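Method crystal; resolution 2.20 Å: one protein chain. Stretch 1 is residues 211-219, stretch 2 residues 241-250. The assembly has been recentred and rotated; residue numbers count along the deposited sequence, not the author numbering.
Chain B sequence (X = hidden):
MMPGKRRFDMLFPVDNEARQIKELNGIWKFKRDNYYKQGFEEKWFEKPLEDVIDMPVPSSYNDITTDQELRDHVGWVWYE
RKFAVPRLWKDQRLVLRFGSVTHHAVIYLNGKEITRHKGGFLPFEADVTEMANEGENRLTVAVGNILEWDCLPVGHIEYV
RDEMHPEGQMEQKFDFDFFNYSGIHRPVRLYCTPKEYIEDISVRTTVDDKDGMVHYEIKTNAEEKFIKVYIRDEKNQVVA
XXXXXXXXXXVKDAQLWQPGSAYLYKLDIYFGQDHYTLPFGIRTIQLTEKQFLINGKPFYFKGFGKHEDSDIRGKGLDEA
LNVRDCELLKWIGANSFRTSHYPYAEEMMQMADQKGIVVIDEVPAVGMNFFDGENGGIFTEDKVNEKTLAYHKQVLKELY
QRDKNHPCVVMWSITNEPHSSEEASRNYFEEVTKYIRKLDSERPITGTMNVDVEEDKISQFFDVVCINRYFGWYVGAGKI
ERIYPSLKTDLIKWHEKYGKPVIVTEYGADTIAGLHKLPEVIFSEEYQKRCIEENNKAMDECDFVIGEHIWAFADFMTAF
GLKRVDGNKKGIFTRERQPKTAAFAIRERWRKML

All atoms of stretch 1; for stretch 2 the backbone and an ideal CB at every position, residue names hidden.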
# COMPACT_ATOMS: atom_id res chain seq x y z
N ASP B 211 -49.40 -14.86 23.88
CA ASP B 211 -49.72 -13.54 24.40
C ASP B 211 -48.52 -12.92 25.10
O ASP B 211 -47.70 -13.61 25.71
CB ASP B 211 -50.91 -13.59 25.36
CG ASP B 211 -52.10 -14.28 24.76
OD1 ASP B 211 -52.79 -15.00 25.51
OD2 ASP B 211 -52.35 -14.10 23.55
N GLY B 212 -48.45 -11.59 25.03
CA GLY B 212 -47.43 -10.84 25.74
C GLY B 212 -47.99 -10.18 26.98
O GLY B 212 -49.13 -9.71 26.98
N MET B 213 -47.19 -10.16 28.04
CA MET B 213 -47.52 -9.45 29.28
C MET B 213 -46.53 -8.29 29.43
O MET B 213 -45.37 -8.49 29.81
CB MET B 213 -47.46 -10.38 30.49
CG MET B 213 -48.74 -11.17 30.81
SD MET B 213 -50.33 -10.29 30.71
CE MET B 213 -50.01 -8.83 31.69
N VAL B 214 -47.00 -7.07 29.16
CA VAL B 214 -46.16 -5.88 29.28
C VAL B 214 -46.32 -5.32 30.69
O VAL B 214 -47.38 -4.79 31.04
CB VAL B 214 -46.52 -4.83 28.22
CG1 VAL B 214 -45.64 -3.59 28.40
CG2 VAL B 214 -46.37 -5.40 26.84
N HIS B 215 -45.27 -5.45 31.49
CA HIS B 215 -45.20 -4.81 32.80
C HIS B 215 -44.50 -3.47 32.64
O HIS B 215 -43.36 -3.42 32.17
CB HIS B 215 -44.43 -5.67 33.80
CG HIS B 215 -44.95 -7.06 33.97
ND1 HIS B 215 -45.12 -7.93 32.91
CD2 HIS B 215 -45.33 -7.75 35.08
CE1 HIS B 215 -45.59 -9.08 33.35
NE2 HIS B 215 -45.72 -9.00 34.66
N TYR B 216 -45.16 -2.38 33.03
CA TYR B 216 -44.55 -1.07 32.94
C TYR B 216 -44.69 -0.33 34.26
O TYR B 216 -45.57 -0.62 35.07
CB TYR B 216 -45.16 -0.23 31.80
CG TYR B 216 -46.56 0.27 32.05
CD1 TYR B 216 -46.80 1.41 32.81
CD2 TYR B 216 -47.66 -0.38 31.49
CE1 TYR B 216 -48.08 1.87 33.04
CE2 TYR B 216 -48.94 0.08 31.70
CZ TYR B 216 -49.15 1.20 32.47
OH TYR B 216 -50.43 1.65 32.69
N GLU B 217 -43.79 0.63 34.46
CA GLU B 217 -43.77 1.46 35.66
C GLU B 217 -43.26 2.84 35.27
O GLU B 217 -42.16 2.97 34.71
CB GLU B 217 -42.89 0.84 36.74
CG GLU B 217 -42.79 1.67 38.01
CD GLU B 217 -41.96 0.98 39.08
OE1 GLU B 217 -41.79 1.55 40.18
OE2 GLU B 217 -41.49 -0.15 38.82
N ILE B 218 -44.06 3.87 35.56
CA ILE B 218 -43.82 5.23 35.13
C ILE B 218 -43.62 6.11 36.36
O ILE B 218 -44.25 5.89 37.40
CB ILE B 218 -44.99 5.73 34.25
CG1 ILE B 218 -45.19 4.77 33.08
CG2 ILE B 218 -44.74 7.15 33.76
CD1 ILE B 218 -46.45 5.02 32.29
N LYS B 219 -42.73 7.08 36.24
CA LYS B 219 -42.36 7.96 37.34
C LYS B 219 -42.51 9.39 36.84
O LYS B 219 -41.99 9.73 35.78
CB LYS B 219 -40.94 7.68 37.81
CG LYS B 219 -40.42 8.50 38.98
CD LYS B 219 -39.02 7.96 39.40
CE LYS B 219 -38.03 9.06 39.81
NZ LYS B 219 -37.02 8.61 40.84
N UNK B 241 -54.63 -0.41 26.90
CA UNK B 241 -54.92 0.89 27.50
C UNK B 241 -54.87 0.77 29.02
O UNK B 241 -55.24 -0.27 29.58
CB UNK B 241 -56.28 1.41 27.04
N UNK B 242 -54.46 1.84 29.67
CA UNK B 242 -54.52 1.85 31.12
C UNK B 242 -54.41 3.27 31.63
O UNK B 242 -53.81 4.14 30.97
CB UNK B 242 -53.42 0.98 31.72
N UNK B 243 -55.01 3.50 32.79
CA UNK B 243 -54.87 4.74 33.54
C UNK B 243 -53.96 4.56 34.74
O UNK B 243 -53.89 5.44 35.60
CB UNK B 243 -56.24 5.25 33.99
N UNK B 244 -53.26 3.43 34.81
CA UNK B 244 -52.38 3.13 35.92
C UNK B 244 -50.96 3.58 35.61
O UNK B 244 -50.48 3.42 34.48
CB UNK B 244 -52.41 1.63 36.24
N UNK B 245 -50.29 4.14 36.61
CA UNK B 245 -48.88 4.51 36.47
C UNK B 245 -47.95 3.31 36.56
O UNK B 245 -46.83 3.36 36.04
CB UNK B 245 -48.50 5.53 37.54
N UNK B 246 -48.39 2.25 37.23
CA UNK B 246 -47.67 0.99 37.31
C UNK B 246 -48.69 -0.10 37.05
O UNK B 246 -49.70 -0.18 37.76
CB UNK B 246 -46.97 0.81 38.66
N UNK B 247 -48.47 -0.89 36.01
CA UNK B 247 -49.51 -1.79 35.54
C UNK B 247 -48.91 -2.94 34.75
O UNK B 247 -47.73 -2.94 34.38
CB UNK B 247 -50.53 -1.03 34.69
N UNK B 248 -49.76 -3.92 34.47
CA UNK B 248 -49.40 -5.18 33.84
C UNK B 248 -50.53 -5.48 32.86
O UNK B 248 -51.62 -5.87 33.27
CB UNK B 248 -49.20 -6.30 34.86
N UNK B 249 -50.30 -5.25 31.56
CA UNK B 249 -51.37 -5.36 30.58
C UNK B 249 -51.00 -6.36 29.49
O UNK B 249 -49.83 -6.67 29.25
CB UNK B 249 -51.68 -3.99 29.97
N UNK B 250 -52.04 -6.83 28.81
CA UNK B 250 -51.99 -7.96 27.90
C UNK B 250 -51.84 -7.50 26.46
O UNK B 250 -52.47 -6.52 26.03
CB UNK B 250 -53.25 -8.82 28.05

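Position 241 has an extended backbone, and its CA-to-CB bond points away from stretch 1, with nothing of that strand near the ideal CB. Almost any polar or charged side chain would do; the residue is Glu241, which makes no contact across. Position 242 is different: its CB points toward stretch 1 and lies only 3.2 Å from Tyr216 OH. So little room beside a hydroxyl favours a small residue, such as alanine, serine or glycine. It is Ser242, whose OG sits 3.1 Å from Tyr216 OH and accepts a hydrogen bond from the backbone nitrogen two residues on.

Position 243, phi/psi -104/11, belongs to the turn and points away into space free of stretch 1, so a polar, turn-tolerant residue is suitable; it is Asn243. At position 244 the backbone matters most. Tyr216 OH donates a hydrogen bond to the carbonyl O of 244 at 2.5 Å, a contact any residue could supply. The CB points sideways, 4.1 Å from Tyr216 OH, and many side chains fit. Glu244 turns its carboxylate away.

Position 245 likewise contributes a carbonyl, accepting a hydrogen bond from Ile218 N at 2.9 Å from its O. Its CB points away, leaving the choice wide; the deposited residue is Met245, with a long, flexible side chain.

From position 246 the chain runs antiparallel to stretch 1. Its CB lies 4.3 Å from Glu217 CG, on the face carrying His215 and Glu217. Beside an extended carboxylate, lysine or arginine would suit, though a neutral polar residue could also fit. Lys246 extends alongside Glu217, forming a long salt bridge, NZ to Glu217 OE2 at 3.6 Å.

Position 247 pairs with Tyr216 through two backbone hydrogen bonds: Tyr216 N to the O of 247 (3.0 Å) and the N of 247 to Tyr216 O (3.1 Å). With its CB 3.3 Å from Tyr216 OH, a compact residue is indicated, perhaps serine, asparagine or aspartate. Asp247 OD1 accepts a hydrogen bond from Ser242 OG (2.5 Å), which links strand residue 242 to strand residue 247 across the turn. Asp247 OD2 accepts another from the backbone N of position 248 (2.7 Å), a bond local to the strand.

The CB of 248 is 4.1 Å from both Met213 CE and His215 CD2, so a flexible apolar chain, or an aromatic one, would suit. Met248 places CG over the imidazole face, 3.4 Å from the His215 ring centroid in a CH-pi contact, and the same CG is 3.4 Å from Met213 CE.

Position 249 pairs with Val214, its O accepting from Val214 N (2.9 Å) and its N donating to Val214 O (3.0 Å). On the face of Val214 and Tyr216, a beta-branched apolar residue is natural. Val249 brings CG2 to 4.4 Å from Val214 CB and CG1 to 4.4 Å from Tyr216 CE2.

At 250 the CB is 4.2 Å from Met213 SD, favouring leucine, isoleucine or methionine. Leu250 curls back, CD1 lying 3.7 Å from Met213 SD and 3.6 Å from Asp211 CB.

Stretch 2, residues 241-250: ESNEMKDMVL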
# COMPACT_ATOMS: atom_id res chain seq x y z
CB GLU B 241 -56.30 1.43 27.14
CG GLU B 241 -56.39 2.13 25.82
CD GLU B 241 -57.77 2.69 25.57
OE1 GLU B 241 -58.66 1.91 25.17
OE2 GLU B 241 -57.97 3.90 25.81
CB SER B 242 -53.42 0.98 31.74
OG SER B 242 -53.43 1.09 33.16
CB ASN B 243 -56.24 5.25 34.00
CG ASN B 243 -57.28 5.16 32.91
OD1 ASN B 243 -57.22 5.92 31.94
ND2 ASN B 243 -58.22 4.23 33.05
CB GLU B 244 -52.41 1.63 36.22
CG GLU B 244 -53.77 1.14 36.70
CD GLU B 244 -54.28 1.92 37.91
OE1 GLU B 244 -53.66 1.82 39.00
OE2 GLU B 244 -55.27 2.67 37.75
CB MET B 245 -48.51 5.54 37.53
CG MET B 245 -48.96 6.92 37.13
SD MET B 245 -47.83 8.20 37.65
CE MET B 245 -48.96 9.56 37.92
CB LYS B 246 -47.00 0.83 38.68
CG LYS B 246 -46.44 -0.55 38.96
CD LYS B 246 -45.75 -0.60 40.32
CE LYS B 246 -44.91 -1.86 40.46
NZ LYS B 246 -43.68 -1.64 41.30
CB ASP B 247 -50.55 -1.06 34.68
CG ASP B 247 -51.92 -1.73 34.71
OD1 ASP B 247 -52.86 -1.19 34.09
OD2 ASP B 247 -52.07 -2.79 35.35
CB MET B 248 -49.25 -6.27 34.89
CG MET B 248 -48.60 -7.55 34.45
SD MET B 248 -48.70 -8.82 35.75
CE MET B 248 -49.98 -9.91 35.10
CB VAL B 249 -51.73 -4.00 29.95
CG1 VAL B 249 -52.08 -2.97 31.04
CG2 VAL B 249 -50.61 -3.50 29.08
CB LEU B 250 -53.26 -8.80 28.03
CG LEU B 250 -53.41 -10.17 27.37
CD1 LEU B 250 -52.17 -11.03 27.58
CD2 LEU B 250 -54.66 -10.87 27.92
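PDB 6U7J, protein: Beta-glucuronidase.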